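Local coordinates for protein tyrosine aminotransferase (Leishmania infantum, PDB 4IX8) that probably catalyses the pyridoxal-phosphate-dependent transfer of the amino group of tyrosine to 2-oxoglutarate, at residues 117-121 with 331-335; 102-106 with 322-326; 125-131 with 266-270. One frame throughout, in Å; residues are numbered along the deposited sequence.

How the contacts relate
From the N terminus, the loop 102-106 comes first and meets the start of helix 322-331 in contact 2. Helix 112-122 follows, and its second half packs in contact 1 against 331-335, the turn at the far end of that same helix. Contacts 1 and 2 therefore cross along the chain, their centres about 17 Å apart. Just beyond helix 112-122, residues 125-131 pair with 266-270 in contact 3, which is nested inside the loops closed by both others and lies about 31 Å, centre to centre, from contact 2. They tie the loop 102-106 and helix 112-122 to the two ends of helix 322-331, and the start of helix 129-133 to the loop before strand 274-279.

Contact 1. Residues 117-121 with 331-335; sequences VVSTY and TLLKC
Leu332 fits against one side of helix 112-122, its CD2 methyl lodged between Val117, Val118 and Tyr121. The tightest packing is here: CD2 of Leu332 lies 3.7 Å from CB of Tyr121 and 3.8 Å from CG1 of Val117. Val117 and Tyr121 are one helical turn apart, joined by the backbone bond from Tyr121 N to Val117 O, and so offer neighbouring surfaces to the same leucine. The second methyl, CD1, sits over a face of the Tyr121 ring in a CH-pi contact, 4.2 Å from the ring centroid and 13° off the normal. CG of Tyr121 lies anti to the backbone N (chi1 166°), which sends the side chain across that of Leu332 at about a right angle, and the ring's turn then offers CD1 a face. The ring suits this place twice over, since its hydroxyl, beyond the apolar patch, is hydrogen-bonded to Glu254. Val118 turns mostly the other way, onto Trp293 and Ile295 of strand 292-297.

The outer side is looser. Leu333 is exposed, and its CD2 reaches along the helix surface to lie 4.0 Å from CG2 of Thr120 and 3.9 Å from the backbone N of Tyr121. Thr120 is suited to this border: its methyl meets the leucine while OG1 bonds back to the carbonyl of Gln116. No hydrogen bond crosses between the two segments. The join thus relies on shape and the exclusion of water, with the two leucines set against the valines and Tyr121, and one leucine methyl over the tyrosine ring.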
# COMPACT_ATOMS: atom_id res chain seq x y z
N VAL A 117 12.13 -17.51 -2.95
CA VAL A 117 11.08 -18.52 -2.76
C VAL A 117 9.96 -18.37 -3.80
O VAL A 117 9.50 -19.35 -4.36
CB VAL A 117 10.51 -18.41 -1.30
CG1 VAL A 117 9.17 -19.02 -1.18
CG2 VAL A 117 11.48 -19.06 -0.30
N VAL A 118 9.54 -17.14 -4.06
CA VAL A 118 8.49 -16.89 -5.04
C VAL A 118 8.93 -17.35 -6.40
O VAL A 118 8.17 -17.93 -7.17
CB VAL A 118 8.18 -15.41 -5.09
CG1 VAL A 118 7.43 -15.06 -6.35
CG2 VAL A 118 7.40 -15.00 -3.87
N SER A 119 10.19 -17.08 -6.71
CA SER A 119 10.78 -17.48 -7.97
C SER A 119 10.72 -19.00 -8.10
O SER A 119 10.37 -19.53 -9.16
CB SER A 119 12.23 -17.03 -8.05
OG SER A 119 12.81 -17.50 -9.24
N THR A 120 11.05 -19.70 -7.02
CA THR A 120 11.03 -21.17 -7.01
C THR A 120 9.61 -21.68 -7.16
O THR A 120 9.36 -22.66 -7.88
CB THR A 120 11.60 -21.72 -5.71
OG1 THR A 120 12.95 -21.28 -5.57
CG2 THR A 120 11.52 -23.25 -5.70
N TYR A 121 8.67 -21.02 -6.49
CA TYR A 121 7.25 -21.39 -6.54
C TYR A 121 6.66 -21.29 -7.94
O TYR A 121 6.00 -22.20 -8.39
CB TYR A 121 6.45 -20.52 -5.56
CG TYR A 121 4.94 -20.53 -5.72
CD1 TYR A 121 4.14 -21.53 -5.16
CD2 TYR A 121 4.31 -19.48 -6.35
CE1 TYR A 121 2.73 -21.49 -5.30
CE2 TYR A 121 2.94 -19.43 -6.48
CZ TYR A 121 2.15 -20.42 -5.98
OH TYR A 121 0.80 -20.30 -6.15
N THR A 331 6.66 -20.97 4.25
CA THR A 331 5.56 -21.90 4.02
C THR A 331 5.03 -22.00 2.57
O THR A 331 4.39 -22.98 2.21
CB THR A 331 4.37 -21.53 4.94
OG1 THR A 331 3.94 -20.18 4.67
CG2 THR A 331 4.76 -21.69 6.44
N LEU A 332 5.36 -21.03 1.73
CA LEU A 332 4.80 -20.99 0.38
C LEU A 332 5.05 -22.28 -0.39
O LEU A 332 4.25 -22.70 -1.21
CB LEU A 332 5.39 -19.80 -0.39
CG LEU A 332 4.84 -19.62 -1.80
CD1 LEU A 332 3.37 -19.23 -1.79
CD2 LEU A 332 5.66 -18.56 -2.53
N LEU A 333 6.21 -22.87 -0.17
CA LEU A 333 6.62 -24.10 -0.83
C LEU A 333 6.15 -25.33 -0.08
O LEU A 333 6.37 -26.43 -0.54
CB LEU A 333 8.14 -24.14 -0.97
CG LEU A 333 8.82 -23.04 -1.78
CD1 LEU A 333 10.33 -23.21 -1.65
CD2 LEU A 333 8.40 -23.07 -3.23
N LYS A 334 5.63 -25.16 1.12
CA LYS A 334 5.29 -26.31 1.97
C LYS A 334 3.78 -26.55 2.05
O LYS A 334 3.34 -27.56 2.55
CB LYS A 334 5.84 -26.10 3.38
CG LYS A 334 7.36 -26.14 3.49
CD LYS A 334 7.75 -26.29 4.98
CE LYS A 334 9.25 -26.29 5.19
NZ LYS A 334 9.64 -26.38 6.65
N CYS A 335 2.99 -25.65 1.51
CA CYS A 335 1.55 -25.76 1.59
C CYS A 335 1.09 -26.91 0.75
O CYS A 335 1.47 -27.00 -0.42
CB CYS A 335 0.89 -24.48 1.14
SG CYS A 335 0.89 -23.28 2.47

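Contact 2. Residues 102-106 with 322-326; sequences FNGYP and SICQE
Ser322 and Phe102 make the one hydrogen bond across this contact, from the serine OG to the backbone O at 2.8 Å. The donor stands above the carbonyl plane, 42° out of it. Serine suits the place because it is short and its hydroxyl can donate to a loop carbonyl at close range.

Stacking engages the ring of Phe102. CG of Glu326 lies over the centre of the ring, 3.5 Å from its centroid, and the bent glutamate chain lays its carboxylate nearly parallel to the ring, the planes 5° apart. Asn113 and Arg330 bind the two carboxylate oxygens and so help keep it flat.

Van der Waals contacts complete the fit: CD1 of Ile323 touches Phe102 O, and the ring of Pro106 packs against NE2 of Gln325, whose amide is held by Val320 and Ala111.

Asn103 bonds to Trp289 of the second subunit, and Tyr105 OH to the pyridoxal-phosphate lysine of that subunit. A loop that reaches the partner's cofactor across the dimer interface is typical of the shared active sites of aminotransferases of this family.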
# COMPACT_ATOMS: atom_id res chain seq x y z
N PHE A 102 12.34 -10.22 12.98
CA PHE A 102 11.77 -9.80 11.71
C PHE A 102 10.82 -8.63 11.93
O PHE A 102 9.74 -8.58 11.33
CB PHE A 102 11.05 -11.00 11.07
CG PHE A 102 11.99 -12.11 10.70
CD1 PHE A 102 12.67 -12.08 9.49
CD2 PHE A 102 12.24 -13.17 11.57
CE1 PHE A 102 13.57 -13.09 9.15
CE2 PHE A 102 13.12 -14.19 11.23
CZ PHE A 102 13.78 -14.15 10.02
N ASN A 103 11.24 -7.71 12.80
CA ASN A 103 10.50 -6.49 13.06
C ASN A 103 11.22 -5.31 12.44
O ASN A 103 10.74 -4.17 12.51
CB ASN A 103 10.32 -6.25 14.57
CG ASN A 103 9.50 -7.35 15.26
OD1 ASN A 103 8.79 -8.15 14.61
ND2 ASN A 103 9.60 -7.39 16.60
N GLY A 104 12.37 -5.57 11.83
CA GLY A 104 13.17 -4.49 11.26
C GLY A 104 12.75 -4.15 9.83
O GLY A 104 11.90 -4.82 9.27
N TYR A 105 13.33 -3.08 9.28
CA TYR A 105 13.11 -2.66 7.91
C TYR A 105 13.53 -3.75 6.95
O TYR A 105 14.67 -4.18 7.04
CB TYR A 105 13.92 -1.42 7.55
CG TYR A 105 13.36 -0.13 8.06
CD1 TYR A 105 12.19 0.38 7.53
CD2 TYR A 105 13.98 0.57 9.09
CE1 TYR A 105 11.66 1.55 7.98
CE2 TYR A 105 13.45 1.75 9.55
CZ TYR A 105 12.29 2.23 9.00
OH TYR A 105 11.72 3.39 9.46
N PRO A 106 12.65 -4.16 6.02
CA PRO A 106 13.06 -4.99 4.90
C PRO A 106 13.59 -4.13 3.77
O PRO A 106 13.34 -2.93 3.75
CB PRO A 106 11.78 -5.63 4.46
CG PRO A 106 10.78 -4.55 4.69
CD PRO A 106 11.22 -3.85 5.96
N SER A 322 7.07 -7.07 7.25
CA SER A 322 8.20 -7.97 7.40
C SER A 322 7.78 -9.32 8.02
O SER A 322 8.37 -10.36 7.69
CB SER A 322 9.28 -7.30 8.26
OG SER A 322 8.75 -6.71 9.45
N ILE A 323 6.77 -9.34 8.88
CA ILE A 323 6.31 -10.61 9.50
C ILE A 323 5.79 -11.57 8.44
O ILE A 323 6.17 -12.75 8.40
CB ILE A 323 5.19 -10.37 10.56
CG1 ILE A 323 5.68 -9.44 11.69
CG2 ILE A 323 4.70 -11.69 11.21
CD1 ILE A 323 6.85 -9.98 12.46
N CYS A 324 4.92 -11.06 7.57
CA CYS A 324 4.26 -11.89 6.56
C CYS A 324 5.25 -12.37 5.50
O CYS A 324 5.17 -13.51 5.06
CB CYS A 324 3.08 -11.13 5.92
SG CYS A 324 1.67 -10.74 7.07
N GLN A 325 6.22 -11.53 5.13
CA GLN A 325 7.22 -11.91 4.13
C GLN A 325 8.02 -13.11 4.63
O GLN A 325 8.21 -14.09 3.91
CB GLN A 325 8.16 -10.73 3.82
CG GLN A 325 7.59 -9.61 2.93
CD GLN A 325 8.68 -8.67 2.40
OE1 GLN A 325 9.49 -9.06 1.56
NE2 GLN A 325 8.73 -7.43 2.93
N GLU A 326 8.47 -13.08 5.88
CA GLU A 326 9.19 -14.24 6.40
C GLU A 326 8.22 -15.42 6.58
O GLU A 326 8.56 -16.56 6.21
CB GLU A 326 9.90 -13.88 7.73
CG GLU A 326 10.61 -15.03 8.47
CD GLU A 326 11.69 -15.71 7.65
OE1 GLU A 326 12.07 -15.17 6.59
OE2 GLU A 326 12.16 -16.79 8.07

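Contact 3. Residues 125-131 with 266-270; sequences FCQTKSR and ADFDT
Asp267 OD1 is gripped by two donors across the contact, Gln127 N at 2.8 Å and Arg131 NH1 at 3.0 Å. They approach from opposite faces of the carboxylate plane, fixing its rotation. The other oxygen, OD2, accepts from Gln127 NE2 at 2.8 Å through its syn lone pair; this bond is nearly straight (176°) and lies in the glutamine's amide plane. Gln127 thus holds both oxygens, one by its backbone and one by its side chain. Arg229 adds a salt bridge to OD2, and it and Arg131 would be expected to favour the charged carboxylate.

Arg131, extended from CG to NE, also reaches Asp269. Its NH2 meets Asp269 OD2 at 2.7 Å, close to the guanidinium plane, while the NE bond to OD1 is weak. The guanidinium stands almost perpendicular to the carboxylate of Asp267, 80° apart, and one of its faces rests on the backbone of 267-268. Arginine suits this place because it can serve two acids at once.

Apart from the charged groups, SG of Cys126 packs on CB of Ala266 at 3.8 Å, and a water donates to the carbonyls of both Arg131 and Ala266. The side chain of Phe268 leaves the backbone pointing away from 125-131, and its ring packs on helix 229-242 and makes a cation-pi contact with Arg229.

The chain makes an inverse gamma turn about Asp267, closed weakly from Phe268 N to Ala266 O; Asp267 and Asp269 share Arg131 in a salt-bridge network that clamps the start of helix 129-133 to the loop before strand 274-279 of the large mixed sheet.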
# COMPACT_ATOMS: atom_id res chain seq x y z
N PHE A 125 4.77 -23.71 -12.59
CA PHE A 125 3.85 -23.37 -13.67
C PHE A 125 4.51 -23.44 -15.03
O PHE A 125 3.87 -23.19 -16.06
CB PHE A 125 3.28 -21.98 -13.45
CG PHE A 125 2.41 -21.87 -12.22
CD1 PHE A 125 1.36 -22.76 -12.03
CD2 PHE A 125 2.64 -20.88 -11.27
CE1 PHE A 125 0.55 -22.68 -10.89
CE2 PHE A 125 1.82 -20.79 -10.11
CZ PHE A 125 0.78 -21.69 -9.93
N CYS A 126 5.80 -23.78 -15.03
CA CYS A 126 6.60 -23.91 -16.25
C CYS A 126 6.94 -25.37 -16.50
O CYS A 126 7.41 -26.06 -15.61
CB CYS A 126 7.87 -23.08 -16.14
SG CYS A 126 7.52 -21.32 -15.82
N GLN A 127 6.69 -25.83 -17.71
CA GLN A 127 6.88 -27.24 -18.00
C GLN A 127 8.29 -27.63 -18.41
O GLN A 127 8.56 -28.79 -18.63
CB GLN A 127 5.92 -27.68 -19.11
CG GLN A 127 4.46 -27.53 -18.78
CD GLN A 127 3.58 -27.97 -19.92
OE1 GLN A 127 3.52 -29.16 -20.24
NE2 GLN A 127 2.92 -27.02 -20.57
N THR A 128 9.22 -26.68 -18.45
CA THR A 128 10.55 -26.95 -19.01
C THR A 128 11.68 -26.23 -18.27
O THR A 128 11.47 -25.16 -17.68
CB THR A 128 10.58 -26.54 -20.50
OG1 THR A 128 9.57 -27.27 -21.20
CG2 THR A 128 11.91 -26.85 -21.13
N LYS A 129 12.89 -26.80 -18.35
CA LYS A 129 14.05 -26.28 -17.63
C LYS A 129 14.36 -24.86 -18.10
O LYS A 129 14.72 -24.01 -17.29
CB LYS A 129 15.27 -27.20 -17.81
N SER A 130 14.27 -24.62 -19.40
CA SER A 130 14.56 -23.30 -19.95
C SER A 130 13.55 -22.25 -19.50
O SER A 130 13.91 -21.09 -19.27
CB SER A 130 14.60 -23.37 -21.48
OG SER A 130 13.40 -23.95 -21.95
N ARG A 131 12.28 -22.63 -19.46
CA ARG A 131 11.21 -21.75 -18.98
C ARG A 131 11.41 -21.52 -17.51
O ARG A 131 11.22 -20.43 -17.01
CB ARG A 131 9.84 -22.35 -19.26
CG ARG A 131 9.43 -22.28 -20.71
CD ARG A 131 8.21 -23.14 -20.99
NE ARG A 131 8.08 -23.39 -22.42
CZ ARG A 131 7.15 -24.17 -22.98
NH1 ARG A 131 6.28 -24.82 -22.23
NH2 ARG A 131 7.15 -24.35 -24.30
N ALA A 266 4.17 -17.33 -18.22
CA ALA A 266 5.52 -17.81 -17.99
C ALA A 266 5.87 -19.07 -18.78
O ALA A 266 7.06 -19.33 -19.04
CB ALA A 266 5.71 -18.09 -16.53
N ASP A 267 4.86 -19.89 -19.11
CA ASP A 267 5.10 -21.24 -19.66
C ASP A 267 5.24 -21.25 -21.17
O ASP A 267 4.64 -22.08 -21.85
CB ASP A 267 3.94 -22.16 -19.26
CG ASP A 267 4.23 -23.62 -19.50
OD1 ASP A 267 5.42 -24.00 -19.47
OD2 ASP A 267 3.26 -24.38 -19.74
N PHE A 268 6.07 -20.36 -21.70
CA PHE A 268 6.25 -20.22 -23.14
C PHE A 268 7.67 -19.88 -23.47
O PHE A 268 8.39 -19.28 -22.68
CB PHE A 268 5.34 -19.13 -23.69
CG PHE A 268 3.88 -19.50 -23.72
CD1 PHE A 268 3.34 -20.12 -24.85
CD2 PHE A 268 3.06 -19.25 -22.63
CE1 PHE A 268 1.99 -20.48 -24.88
CE2 PHE A 268 1.71 -19.59 -22.66
CZ PHE A 268 1.18 -20.22 -23.79
N ASP A 269 8.05 -20.25 -24.68
CA ASP A 269 9.35 -19.91 -25.18
C ASP A 269 9.19 -18.70 -26.06
O ASP A 269 8.78 -18.81 -27.21
CB ASP A 269 9.94 -21.08 -25.95
CG ASP A 269 10.00 -22.32 -25.12
OD1 ASP A 269 10.73 -22.28 -24.10
OD2 ASP A 269 9.31 -23.30 -25.47
N THR A 270 9.45 -17.53 -25.49
CA THR A 270 9.25 -16.28 -26.18
C THR A 270 10.11 -15.20 -25.59
O THR A 270 10.40 -15.22 -24.39
CB THR A 270 7.80 -15.84 -26.10
OG1 THR A 270 7.65 -14.59 -26.78
CG2 THR A 270 7.36 -15.66 -24.66
O HOH W 1 9.58 -18.50 -18.27